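Local structure of adenosylmethionine-8-amino-7-oxononanoate aminotransferase (Methanocaldococcus jannaschii, 6ZHK) at the interface of chains A and B. The protein catalyses amino-group transfer as a thermostable D-amino acid transaminase of the class-III pyridoxal-phosphate-dependent family. Sequence-based numbering; all coordinates share one arbitrary frame. Chains: chain A/B, Adenosylmethionine-8-amino-7-oxononanoate aminotransferase.

The three contacts belong to one two-fold homodimer interface. The C-alpha centres of contact 1 and contact 2 lie about 26 Å apart. Contact 3 lies about 19 Å from contact 1 and about 18 Å from contact 2. Contacts 1 and 3 largely share their residues with the chains exchanged: Asp158 meets Lys131, His335 and Gly336 in both; His337 joins it only in contact 1. Contact 3 adds B:Tyr25, which follows closely after the B:Glu19 to B:Ile21 segment of contact 2. The N-terminal region of each chain thus lies on its partner, and may link contact 2 to the loops near the predicted substrate sites.

Contact 1: the interface of chains A and B. Residues chain A 121, 123, 155, 157-159; chain B 131, 334-337.
A:Asp158 meets B:Lys131 and the B:334-337 loop in a polar part of the two-fold homodimer interface, and joins the two subunits beside predicted cofactor and substrate sites. Backbone and side chain of the aspartate both take part. Its amide N donates to B:His337 NE2 at 2.9 Å and lies in the plane of the imidazole. With CG beside the backbone N (chi1 -68°), B:His337 carries its ring up to this amide. The A:Asp158 carbonyl O accepts from B:Lys131 NZ at 2.9 Å, on a lone pair. The same lysine nitrogen NZ donates to B:His335 ND1 at 2.9 Å, close to the ring plane, and so should fix the rotation of that ring. A:Asp158 CB lies over one face of the B:His335 ring, 3.6 Å from its centroid. Carboxylate oxygen OD2 accepts from B:Gly336 N at 2.9 Å, on its anti side but 31° out of plane. The other oxygen, OD1, accepts from the A:Tyr155 hydroxyl OH at 2.8 Å, from above the carboxylate plane. A:Tyr155 thus appears to position the carboxylate from the second shell. In the fold, A:Asp158 sits in the loop just before helix 160-165. Its partners are helix 122-140 and the 334-337 loop of chain B.

Contact 2: the interface of chains A and B. Residues chain A 99, 102-103, 106, 114-116, 118; chain B 19-21.
A:Lys115 NZ donates to the backbone O of B:Glu19 at 2.8 Å, and also forms a salt bridge with the B:Glu19 carboxylate, NZ to OE2 3.4 Å. The lysine chain bends at chi2 (-67°) and chi4 (-85°) and crosses the glutamate at about a right angle. The accepting carbonyl lies near the C-terminal end of helix 10-20, where a positive charge is likely to be favourable. Water 1 extends the link, bonding B:Glu19 OE2 at 2.7 Å and A:Thr114 O at 3.0 Å. Next along the chain, A:Val116 N donates to B:Tyr20 O at 2.9 Å. A:Val116 and B:Ile21 form a parallel beta bridge. The B:Tyr20 ring lies against helix 96-108 of chain A. B:Glu19 CG lies over the centre of one ring face. A:Lys103 CA lies over the rim of the opposite face, and its CG is 3.8 Å from B:Tyr20 CE2. A:Val106 CG1 approaches B:Tyr20 CE1 at 3.7 Å. B:Ile21 CG1 presses tightly on A:Ala102 CB at 3.4 Å, and its CD1 tip reaches A:Ile99. A:Val106 also belongs to a magnesium site. In the fold, this patch of the two-fold homodimer interface docks the end of N-terminal helix 10-20 of chain B between helix 96-108 and strand 115-119 of chain A.

Contact 3: the interface of chains A and B. Residues chain A 131, 333-337; chain B 25, 158, 171-172.
With CG beside the backbone N in both A:Tyr334 (chi1 -74°) and B:Phe171 (chi1 -61°), the two side chains cross at about a right angle. This aromatic and polar patch of the homodimer interface lies at the predicted substrate-recognition positions B:Tyr25 and A:Gly336. Ring atoms CD1 of A:Tyr334 and CD1 of B:Phe171 come within 3.4 Å. B:Tyr25 packs on both: CE1 lies over the centre of the B:Phe171 ring and CD1 meets the edge of the A:Tyr334 ring. One face of the B:Tyr25 ring lies over the chain A backbone, with A:Tyr334 C 3.7 Å from the ring centroid and A:His335 N over the same face. B:Tyr25 N makes a weak bond to A:His335 O. The phenol of B:Tyr25 turns to its own subunit: OH donates to B:Asp158 OD1 at 2.8 Å. B:His172 NE2 donates to it at 2.9 Å, with B:Asp158 OD1 nearly in the plane of the B:His172 imidazole. Both donors reach OD1 from one face of the carboxylate, and this pair should fix its rotation. The B:Asp158 bonds to A:Lys131 and A:Gly336 repeat those of contact 1 with the chains exchanged. Water 2 bonds A:Tyr334 O at 2.6 Å, B:Phe171 O at 2.9 Å and A:Lys131 NZ at 2.9 Å. A:His337, unlike its copy in chain B, swings away from the aspartate. In the fold, the chain A 333-337 loop runs past the B:Tyr25 loop and helix 169-172 of chain B.

Contact 1: the interface of chains A and B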
ATOM      1  N   ASP A 121      -0.029   3.212   2.677  1.00 19.03           N
ATOM      2  CA  ASP A 121       0.166   2.474   3.928  1.00 20.17           C
ATOM      3  C   ASP A 121       1.522   2.882   4.497  1.00 17.15           C
ATOM      4  O   ASP A 121       2.421   3.230   3.721  1.00 14.81           O
ATOM      5  CB  ASP A 121       0.214   0.954   3.691  1.00 25.78           C
ATOM      6  CG  ASP A 121      -1.122   0.451   3.169  1.00 40.67           C
ATOM      7  OD1 ASP A 121      -2.159   1.032   3.571  1.00 40.66           O
ATOM      8  OD2 ASP A 121      -1.142  -0.519   2.353  1.00 47.22           O
ATOM      9  N   ALA A 123       3.819   1.026   5.666  1.00 14.51           N
ATOM     10  CA  ALA A 123       4.926   0.221   5.163  1.00 15.04           C
ATOM     11  C   ALA A 123       5.443   0.835   3.848  1.00 13.62           C
ATOM     12  O   ALA A 123       6.640   0.802   3.593  1.00 15.50           O
ATOM     13  CB  ALA A 123       4.501  -1.233   4.942  1.00 17.47           C
ATOM     14  N   TYR A 155       9.950  -2.415  14.094  1.00 15.43           N
ATOM     15  CA  TYR A 155       8.962  -2.905  13.146  1.00 15.90           C
ATOM     16  C   TYR A 155       8.555  -1.712  12.277  1.00 17.11           C
ATOM     17  O   TYR A 155       8.273  -0.650  12.810  1.00 16.48           O
ATOM     18  CB  TYR A 155       7.729  -3.442  13.897  1.00 14.30           C
ATOM     19  CG  TYR A 155       6.643  -3.868  12.933  1.00 13.66           C
ATOM     20  CD1 TYR A 155       6.678  -5.118  12.334  1.00 15.39           C
ATOM     21  CD2 TYR A 155       5.582  -3.014  12.634  1.00 13.58           C
ATOM     22  CE1 TYR A 155       5.742  -5.497  11.381  1.00 15.68           C
ATOM     23  CE2 TYR A 155       4.593  -3.401  11.736  1.00 13.20           C
ATOM     24  CZ  TYR A 155       4.695  -4.635  11.113  1.00 15.25           C
ATOM     25  OH  TYR A 155       3.719  -4.989  10.228  1.00 15.44           O
ATOM     26  N   GLY A 157       6.722  -2.583   9.071  1.00 12.97           N
ATOM     27  CA  GLY A 157       5.768  -3.100   8.109  1.00 13.13           C
ATOM     28  C   GLY A 157       6.226  -4.429   7.535  1.00 12.07           C
ATOM     29  O   GLY A 157       7.313  -4.926   7.873  1.00 12.37           O
ATOM     30  N   ASP A 158       5.463  -4.915   6.542  1.00 12.60           N
ATOM     31  CA  ASP A 158       5.637  -6.310   6.149  1.00 14.66           C
ATOM     32  C   ASP A 158       6.052  -6.501   4.681  1.00 16.66           C
ATOM     33  O   ASP A 158       6.229  -7.653   4.262  1.00 13.87           O
ATOM     34  CB  ASP A 158       4.326  -7.097   6.304  1.00 17.50           C
ATOM     35  CG  ASP A 158       3.785  -7.064   7.720  1.00 19.69           C
ATOM     36  OD1 ASP A 158       4.612  -7.063   8.651  1.00 22.28           O
ATOM     37  OD2 ASP A 158       2.573  -6.902   7.837  1.00 17.49           O
ATOM     38  N   THR A 159       6.172  -5.415   3.868  1.00 14.16           N
ATOM     39  CA  THR A 159       6.743  -5.606   2.548  1.00 15.59           C
ATOM     40  C   THR A 159       8.266  -5.819   2.666  1.00 15.75           C
ATOM     41  O   THR A 159       8.847  -5.654   3.734  1.00 15.58           O
ATOM     42  CB  THR A 159       6.323  -4.455   1.629  1.00 15.89           C
ATOM     43  OG1 THR A 159       6.630  -3.263   2.362  1.00 15.82           O
ATOM     44  CG2 THR A 159       4.836  -4.474   1.374  1.00 15.86           C
TER
ATOM     45  N   LYS B 131       5.506 -13.568  -0.856  1.00 13.71           N
ATOM     46  CA  LYS B 131       5.776 -14.075   0.474  1.00 15.17           C
ATOM     47  C   LYS B 131       5.028 -15.384   0.699  1.00 14.22           C
ATOM     48  O   LYS B 131       5.575 -16.276   1.319  1.00 15.22           O
ATOM     49  CB  LYS B 131       5.452 -13.021   1.537  1.00 13.92           C
ATOM     50  CG  LYS B 131       6.511 -11.931   1.581  1.00 11.59           C
ATOM     51  CD  LYS B 131       6.104 -10.869   2.602  1.00 12.87           C
ATOM     52  CE  LYS B 131       5.965 -11.402   4.000  1.00 12.18           C
ATOM     53  NZ  LYS B 131       5.650 -10.347   5.040  1.00 12.87           N
ATOM     54  N   TYR B 334       2.557 -13.963   8.715  1.00 13.77           N
ATOM     55  CA  TYR B 334       2.558 -12.792   9.584  1.00 14.82           C
ATOM     56  C   TYR B 334       2.669 -11.550   8.691  1.00 14.75           C
ATOM     57  O   TYR B 334       3.703 -10.871   8.633  1.00 15.70           O
ATOM     58  CB  TYR B 334       3.734 -12.855  10.559  1.00 15.28           C
ATOM     59  CG  TYR B 334       3.650 -13.895  11.651  1.00 16.83           C
ATOM     60  CD1 TYR B 334       2.870 -13.685  12.770  1.00 18.82           C
ATOM     61  CD2 TYR B 334       4.481 -15.000  11.624  1.00 19.98           C
ATOM     62  CE1 TYR B 334       2.839 -14.604  13.816  1.00 19.50           C
ATOM     63  CE2 TYR B 334       4.444 -15.937  12.644  1.00 18.85           C
ATOM     64  CZ  TYR B 334       3.641 -15.739  13.747  1.00 20.62           C
ATOM     65  OH  TYR B 334       3.699 -16.645  14.800  1.00 20.16           O
ATOM     66  N   HIS B 335       1.543 -11.247   8.015  1.00 16.50           N
ATOM     67  CA  HIS B 335       1.506 -10.134   7.102  1.00 15.57           C
ATOM     68  C   HIS B 335       0.122  -9.485   7.291  1.00 17.25           C
ATOM     69  O   HIS B 335      -0.872 -10.161   7.533  1.00 15.49           O
ATOM     70  CB  HIS B 335       1.627 -10.636   5.666  1.00 15.94           C
ATOM     71  CG  HIS B 335       1.834  -9.538   4.689  1.00 13.92           C
ATOM     72  ND1 HIS B 335       3.072  -9.337   4.170  1.00 14.74           N
ATOM     73  CD2 HIS B 335       1.020  -8.534   4.240  1.00 16.11           C
ATOM     74  CE1 HIS B 335       3.010  -8.288   3.362  1.00 13.36           C
ATOM     75  NE2 HIS B 335       1.761  -7.776   3.390  1.00 13.14           N
ATOM     76  N   GLY B 336       0.062  -8.168   7.123  1.00 14.94           N
ATOM     77  CA  GLY B 336      -1.249  -7.533   6.984  1.00 17.85           C
ATOM     78  C   GLY B 336      -1.208  -6.135   7.550  1.00 20.49           C
ATOM     79  O   GLY B 336      -0.953  -5.972   8.726  1.00 22.24           O
ATOM     80  N   HIS B 337      -1.427  -5.131   6.710  1.00 22.22           N
ATOM     81  CA  HIS B 337      -1.334  -3.804   7.291  1.00 25.09           C
ATOM     82  C   HIS B 337      -2.680  -3.374   7.867  1.00 24.31           C
ATOM     83  O   HIS B 337      -3.684  -4.065   7.695  1.00 18.56           O
ATOM     84  CB  HIS B 337      -0.768  -2.829   6.269  1.00 29.12           C
ATOM     85  CG  HIS B 337       0.654  -3.194   6.013  1.00 31.05           C
ATOM     86  ND1 HIS B 337       1.225  -3.125   4.738  1.00 28.95           N
ATOM     87  CD2 HIS B 337       1.588  -3.682   6.884  1.00 32.26           C
ATOM     88  CE1 HIS B 337       2.466  -3.584   4.851  1.00 33.65           C
ATOM     89  NE2 HIS B 337       2.707  -3.950   6.188  1.00 23.79           N
TER

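Contact 2: the interface of chains A and B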
ATOM      1  N   ILE A  99      -3.365  18.999  -2.634  1.00 15.19           N
ATOM      2  CA  ILE A  99      -2.567  20.216  -2.546  1.00 15.33           C
ATOM      3  C   ILE A  99      -2.827  20.855  -1.194  1.00 14.21           C
ATOM      4  O   ILE A  99      -1.882  21.339  -0.539  1.00 13.12           O
ATOM      5  CB  ILE A  99      -2.862  21.187  -3.719  1.00 16.07           C
ATOM      6  CG1 ILE A  99      -2.392  20.583  -5.051  1.00 16.94           C
ATOM      7  CG2 ILE A  99      -2.167  22.526  -3.487  1.00 15.32           C
ATOM      8  CD1 ILE A  99      -3.039  21.173  -6.300  1.00 15.69           C
ATOM      9  N   ALA A 102      -1.207  18.874   1.471  1.00 14.36           N
ATOM     10  CA  ALA A 102       0.263  18.841   1.532  1.00 14.56           C
ATOM     11  C   ALA A 102       0.722  20.107   2.275  1.00 17.20           C
ATOM     12  O   ALA A 102       1.625  20.070   3.081  1.00 15.03           O
ATOM     13  CB  ALA A 102       0.913  18.744   0.154  1.00 16.61           C
ATOM     14  N   LYS A 103       0.078  21.238   1.985  1.00 15.55           N
ATOM     15  CA  LYS A 103       0.447  22.461   2.692  1.00 17.35           C
ATOM     16  C   LYS A 103       0.173  22.303   4.197  1.00 16.08           C
ATOM     17  O   LYS A 103       0.974  22.720   5.025  1.00 19.42           O
ATOM     18  CB  LYS A 103      -0.316  23.638   2.098  1.00 18.54           C
ATOM     19  CG  LYS A 103      -0.110  24.964   2.869  1.00 23.75           C
ATOM     20  CD  LYS A 103      -0.582  26.172   2.046  1.00 26.31           C
ATOM     21  CE  LYS A 103      -0.624  27.476   2.830  1.00 29.14           C
ATOM     22  NZ  LYS A 103       0.513  27.577   3.765  1.00 30.53           N
ATOM     23  N   VAL A 106       2.981  20.113   5.781  1.00 14.63           N
ATOM     24  CA  VAL A 106       4.260  20.796   5.875  1.00 13.73           C
ATOM     25  C   VAL A 106       4.201  21.771   7.059  1.00 15.28           C
ATOM     26  O   VAL A 106       5.168  21.830   7.852  1.00 15.57           O
ATOM     27  CB  VAL A 106       4.618  21.443   4.511  1.00 15.87           C
ATOM     28  CG1 VAL A 106       5.757  22.467   4.600  1.00 15.29           C
ATOM     29  CG2 VAL A 106       4.994  20.344   3.455  1.00 15.97           C
ATOM     30  N   THR A 114       9.558  19.875   4.518  1.00 17.83           N
ATOM     31  CA  THR A 114       8.997  20.839   3.591  1.00 16.17           C
ATOM     32  C   THR A 114       8.414  20.164   2.355  1.00 16.30           C
ATOM     33  O   THR A 114       7.895  20.857   1.468  1.00 18.22           O
ATOM     34  CB  THR A 114      10.093  21.812   3.136  1.00 19.71           C
ATOM     35  OG1 THR A 114      11.222  21.030   2.762  1.00 19.79           O
ATOM     36  CG2 THR A 114      10.520  22.755   4.245  1.00 21.76           C
ATOM     37  N   LYS A 115       8.550  18.847   2.235  1.00 12.72           N
ATOM     38  CA  LYS A 115       8.063  18.211   0.996  1.00 12.24           C
ATOM     39  C   LYS A 115       7.275  16.962   1.382  1.00 12.50           C
ATOM     40  O   LYS A 115       7.596  16.348   2.403  1.00 14.94           O
ATOM     41  CB  LYS A 115       9.234  17.789   0.114  1.00 11.79           C
ATOM     42  CG  LYS A 115      10.015  18.988  -0.485  1.00 10.46           C
ATOM     43  CD  LYS A 115       9.161  19.753  -1.474  0.50  9.09           C
ATOM     44  CE  LYS A 115       9.896  20.890  -2.169  0.50  8.59           C
ATOM     45  NZ  LYS A 115       9.853  22.120  -1.345  0.50  7.40           N
ATOM     46  N   VAL A 116       6.270  16.605   0.573  1.00 13.76           N
ATOM     47  CA  VAL A 116       5.323  15.549   0.936  1.00 14.06           C
ATOM     48  C   VAL A 116       5.225  14.594  -0.256  1.00 12.06           C
ATOM     49  O   VAL A 116       4.935  15.064  -1.358  1.00 12.77           O
ATOM     50  CB  VAL A 116       3.902  16.132   1.234  1.00 13.25           C
ATOM     51  CG1 VAL A 116       2.865  15.012   1.322  1.00 15.59           C
ATOM     52  CG2 VAL A 116       3.927  16.910   2.527  1.00 15.68           C
ATOM     53  N   TYR A 118       3.116  11.160  -1.174  1.00 12.55           N
ATOM     54  CA  TYR A 118       2.009  10.401  -0.617  1.00 13.52           C
ATOM     55  C   TYR A 118       2.071   8.932  -1.018  1.00 14.27           C
ATOM     56  O   TYR A 118       2.598   8.592  -2.060  1.00 13.83           O
ATOM     57  CB  TYR A 118       0.689  10.884  -1.224  1.00 13.29           C
ATOM     58  CG  TYR A 118       0.253  12.266  -0.720  1.00 14.01           C
ATOM     59  CD1 TYR A 118      -0.154  12.432   0.600  1.00 14.85           C
ATOM     60  CD2 TYR A 118       0.200  13.371  -1.581  1.00 13.28           C
ATOM     61  CE1 TYR A 118      -0.601  13.679   1.049  1.00 14.93           C
ATOM     62  CE2 TYR A 118      -0.260  14.606  -1.153  1.00 13.74           C
ATOM     63  CZ  TYR A 118      -0.624  14.762   0.173  1.00 15.09           C
ATOM     64  OH  TYR A 118      -1.096  15.952   0.652  1.00 14.01           O
TER
ATOM     65  N   GLU B  19       5.307  23.765  -4.640  1.00 16.78           N
ATOM     66  CA  GLU B  19       6.148  23.982  -3.467  1.00 16.80           C
ATOM     67  C   GLU B  19       6.150  22.744  -2.547  1.00 17.67           C
ATOM     68  O   GLU B  19       7.161  22.464  -1.862  1.00 18.34           O
ATOM     69  CB  GLU B  19       5.657  25.227  -2.696  1.00 17.79           C
ATOM     70  CG  GLU B  19       6.374  25.499  -1.355  1.00 18.63           C
ATOM     71  CD  GLU B  19       7.895  25.591  -1.443  1.00 22.06           C
ATOM     72  OE1 GLU B  19       8.417  26.071  -2.468  1.00 26.32           O
ATOM     73  OE2 GLU B  19       8.565  25.125  -0.535  1.00 23.84           O
ATOM     74  N   TYR B  20       4.990  22.081  -2.401  1.00 16.75           N
ATOM     75  CA  TYR B  20       4.824  21.156  -1.269  1.00 14.46           C
ATOM     76  C   TYR B  20       4.755  19.687  -1.674  1.00 14.08           C
ATOM     77  O   TYR B  20       4.997  18.824  -0.833  1.00 16.19           O
ATOM     78  CB  TYR B  20       3.543  21.482  -0.500  1.00 14.57           C
ATOM     79  CG  TYR B  20       3.609  22.853   0.121  1.00 14.76           C
ATOM     80  CD1 TYR B  20       4.533  23.132   1.114  1.00 16.54           C
ATOM     81  CD2 TYR B  20       2.709  23.853  -0.253  1.00 18.76           C
ATOM     82  CE1 TYR B  20       4.587  24.385   1.720  1.00 18.35           C
ATOM     83  CE2 TYR B  20       2.741  25.116   0.342  1.00 22.69           C
ATOM     84  CZ  TYR B  20       3.698  25.375   1.318  1.00 22.70           C
ATOM     85  OH  TYR B  20       3.764  26.625   1.880  1.00 24.97           O
ATOM     86  N   ILE B  21       4.341  19.399  -2.898  1.00 14.67           N
ATOM     87  CA  ILE B  21       4.161  17.975  -3.217  1.00 14.11           C
ATOM     88  C   ILE B  21       5.317  17.482  -4.093  1.00 12.24           C
ATOM     89  O   ILE B  21       5.561  18.025  -5.193  1.00 13.12           O
ATOM     90  CB  ILE B  21       2.845  17.682  -3.975  1.00 13.81           C
ATOM     91  CG1 ILE B  21       1.633  18.090  -3.130  1.00 14.91           C
ATOM     92  CG2 ILE B  21       2.787  16.172  -4.364  1.00 13.28           C
ATOM     93  CD1 ILE B  21       0.304  17.806  -3.820  1.00 14.02           C
TER
HETATM   94  O   HOH W   1       7.851  23.840   1.767  1.00 22.46           O

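Contact 3: the interface of chains A and B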
ATOM      1  N   LYS A 131      14.054   4.230  -0.300  1.00 14.02           N
ATOM      2  CA  LYS A 131      14.488   4.415  -1.671  1.00 12.65           C
ATOM      3  C   LYS A 131      15.007   5.824  -1.876  1.00 13.99           C
ATOM      4  O   LYS A 131      16.008   6.011  -2.555  1.00 13.45           O
ATOM      5  CB  LYS A 131      13.421   4.035  -2.692  1.00 14.19           C
ATOM      6  CG  LYS A 131      13.006   2.555  -2.636  1.00 12.57           C
ATOM      7  CD  LYS A 131      11.898   2.266  -3.621  1.00 12.56           C
ATOM      8  CE  LYS A 131      12.119   2.857  -5.023  1.00 13.47           C
ATOM      9  NZ  LYS A 131      11.044   2.408  -5.955  1.00 11.16           N
ATOM     10  N   LEU A 333      12.560  10.345  -9.037  1.00 12.78           N
ATOM     11  CA  LEU A 333      12.278   9.155  -8.236  1.00 12.54           C
ATOM     12  C   LEU A 333      11.172   8.400  -8.972  1.00 11.74           C
ATOM     13  O   LEU A 333      10.015   8.872  -9.079  1.00 12.07           O
ATOM     14  CB  LEU A 333      11.776   9.637  -6.890  1.00 13.25           C
ATOM     15  CG  LEU A 333      11.413   8.473  -5.945  1.00 15.89           C
ATOM     16  CD1 LEU A 333      12.628   7.645  -5.643  1.00 16.73           C
ATOM     17  CD2 LEU A 333      10.872   9.009  -4.609  1.00 20.01           C
ATOM     18  N   TYR A 334      11.545   7.274  -9.568  1.00 12.29           N
ATOM     19  CA  TYR A 334      10.570   6.547 -10.356  1.00 14.34           C
ATOM     20  C   TYR A 334       9.736   5.663  -9.406  1.00 15.38           C
ATOM     21  O   TYR A 334       9.829   4.441  -9.411  1.00 18.04           O
ATOM     22  CB  TYR A 334      11.299   5.678 -11.388  1.00 13.99           C
ATOM     23  CG  TYR A 334      11.907   6.408 -12.566  1.00 16.63           C
ATOM     24  CD1 TYR A 334      11.127   6.987 -13.572  1.00 17.28           C
ATOM     25  CD2 TYR A 334      13.280   6.493 -12.699  1.00 17.89           C
ATOM     26  CE1 TYR A 334      11.691   7.685 -14.639  1.00 18.59           C
ATOM     27  CE2 TYR A 334      13.858   7.213 -13.741  1.00 17.26           C
ATOM     28  CZ  TYR A 334      13.069   7.776 -14.730  1.00 18.05           C
ATOM     29  OH  TYR A 334      13.663   8.399 -15.803  1.00 19.14           O
ATOM     30  N   HIS A 335       8.839   6.297  -8.641  1.00 15.13           N
ATOM     31  CA  HIS A 335       8.046   5.581  -7.646  1.00 13.44           C
ATOM     32  C   HIS A 335       6.690   6.279  -7.648  1.00 14.21           C
ATOM     33  O   HIS A 335       6.591   7.489  -7.845  1.00 11.75           O
ATOM     34  CB  HIS A 335       8.661   5.757  -6.242  1.00 12.19           C
ATOM     35  CG  HIS A 335       8.064   4.822  -5.264  1.00 12.45           C
ATOM     36  ND1 HIS A 335       8.705   3.681  -4.876  1.00 13.59           N
ATOM     37  CD2 HIS A 335       6.862   4.817  -4.639  1.00 12.54           C
ATOM     38  CE1 HIS A 335       7.946   3.028  -4.010  1.00 12.94           C
ATOM     39  NE2 HIS A 335       6.836   3.709  -3.867  1.00 13.39           N
ATOM     40  N   GLY A 336       5.642   5.512  -7.424  1.00 14.78           N
ATOM     41  CA  GLY A 336       4.338   6.122  -7.199  1.00 15.96           C
ATOM     42  C   GLY A 336       3.261   5.188  -7.686  1.00 21.34           C
ATOM     43  O   GLY A 336       3.175   4.992  -8.886  1.00 21.45           O
ATOM     44  N   HIS A 337       2.438   4.655  -6.776  1.00 20.59           N
ATOM     45  CA  HIS A 337       1.432   3.772  -7.338  1.00 23.49           C
ATOM     46  C   HIS A 337       0.192   4.572  -7.716  1.00 22.00           C
ATOM     47  O   HIS A 337       0.120   5.756  -7.382  1.00 17.88           O
ATOM     48  CB  HIS A 337       1.161   2.547  -6.454  1.00 22.73           C
ATOM     49  CG  HIS A 337       0.857   1.260  -7.175  0.50 26.05           C
ATOM     50  ND1 HIS A 337       0.705   1.179  -8.543  0.50 26.67           N
ATOM     51  CD2 HIS A 337       0.653   0.013  -6.703  0.50 21.33           C
ATOM     52  CE1 HIS A 337       0.436  -0.060  -8.888  0.50 30.92           C
ATOM     53  NE2 HIS A 337       0.385  -0.781  -7.777  0.50 31.83           N
TER
ATOM     54  N   TYR B  25       6.625   9.625 -10.019  1.00 13.99           N
ATOM     55  CA  TYR B  25       7.069   9.389 -11.393  1.00 14.72           C
ATOM     56  C   TYR B  25       7.198  10.713 -12.147  1.00 13.95           C
ATOM     57  O   TYR B  25       6.699  10.827 -13.240  1.00 14.22           O
ATOM     58  CB  TYR B  25       6.144   8.411 -12.141  1.00 13.57           C
ATOM     59  CG  TYR B  25       6.571   6.967 -11.962  1.00 14.58           C
ATOM     60  CD1 TYR B  25       7.517   6.400 -12.800  1.00 15.31           C
ATOM     61  CD2 TYR B  25       5.995   6.173 -10.967  1.00 14.82           C
ATOM     62  CE1 TYR B  25       7.931   5.078 -12.651  1.00 15.32           C
ATOM     63  CE2 TYR B  25       6.397   4.848 -10.816  1.00 16.86           C
ATOM     64  CZ  TYR B  25       7.345   4.305 -11.665  1.00 14.16           C
ATOM     65  OH  TYR B  25       7.795   3.037 -11.466  1.00 18.65           O
ATOM     66  N   ASP B 158       6.550  -0.788  -7.215  1.00 11.87           N
ATOM     67  CA  ASP B 158       7.789  -0.099  -6.912  1.00 12.75           C
ATOM     68  C   ASP B 158       8.307  -0.338  -5.496  1.00 14.86           C
ATOM     69  O   ASP B 158       9.401   0.173  -5.215  1.00 14.86           O
ATOM     70  CB  ASP B 158       7.631   1.448  -7.001  1.00 14.79           C
ATOM     71  CG  ASP B 158       7.057   1.875  -8.334  1.00 16.28           C
ATOM     72  OD1 ASP B 158       7.460   1.268  -9.329  1.00 18.92           O
ATOM     73  OD2 ASP B 158       6.120   2.694  -8.318  1.00 16.53           O
ATOM     74  N   PHE B 171      13.411   2.165 -14.346  1.00 17.69           N
ATOM     75  CA  PHE B 171      12.762   2.614 -13.118  1.00 17.67           C
ATOM     76  C   PHE B 171      13.499   2.154 -11.873  1.00 18.84           C
ATOM     77  O   PHE B 171      13.560   2.931 -10.903  1.00 15.77           O
ATOM     78  CB  PHE B 171      11.285   2.173 -13.034  1.00 17.63           C
ATOM     79  CG  PHE B 171      10.384   2.692 -14.143  1.00 18.91           C
ATOM     80  CD1 PHE B 171      10.726   3.839 -14.847  1.00 20.43           C
ATOM     81  CD2 PHE B 171       9.245   1.976 -14.528  1.00 22.72           C
ATOM     82  CE1 PHE B 171       9.890   4.318 -15.850  1.00 25.50           C
ATOM     83  CE2 PHE B 171       8.416   2.453 -15.538  1.00 25.98           C
ATOM     84  CZ  PHE B 171       8.744   3.619 -16.189  1.00 25.93           C
ATOM     85  N   HIS B 172      13.991   0.889 -11.886  1.00 16.94           N
ATOM     86  CA  HIS B 172      14.356   0.229 -10.627  1.00 15.98           C
ATOM     87  C   HIS B 172      15.831  -0.189 -10.593  1.00 15.56           C
ATOM     88  O   HIS B 172      16.305  -0.559  -9.535  1.00 15.93           O
ATOM     89  CB  HIS B 172      13.494  -1.034 -10.472  1.00 15.40           C
ATOM     90  CG  HIS B 172      12.037  -0.732 -10.419  1.00 16.63           C
ATOM     91  ND1 HIS B 172      11.096  -1.626 -10.918  1.00 13.49           N
ATOM     92  CD2 HIS B 172      11.368   0.307  -9.897  1.00 14.93           C
ATOM     93  CE1 HIS B 172       9.890  -1.105 -10.712  1.00 13.76           C
ATOM     94  NE2 HIS B 172      10.026   0.060 -10.068  1.00 15.53           N
TER
HETATM   95  O   HOH W   2      12.050   3.464  -8.498  1.00 19.18           O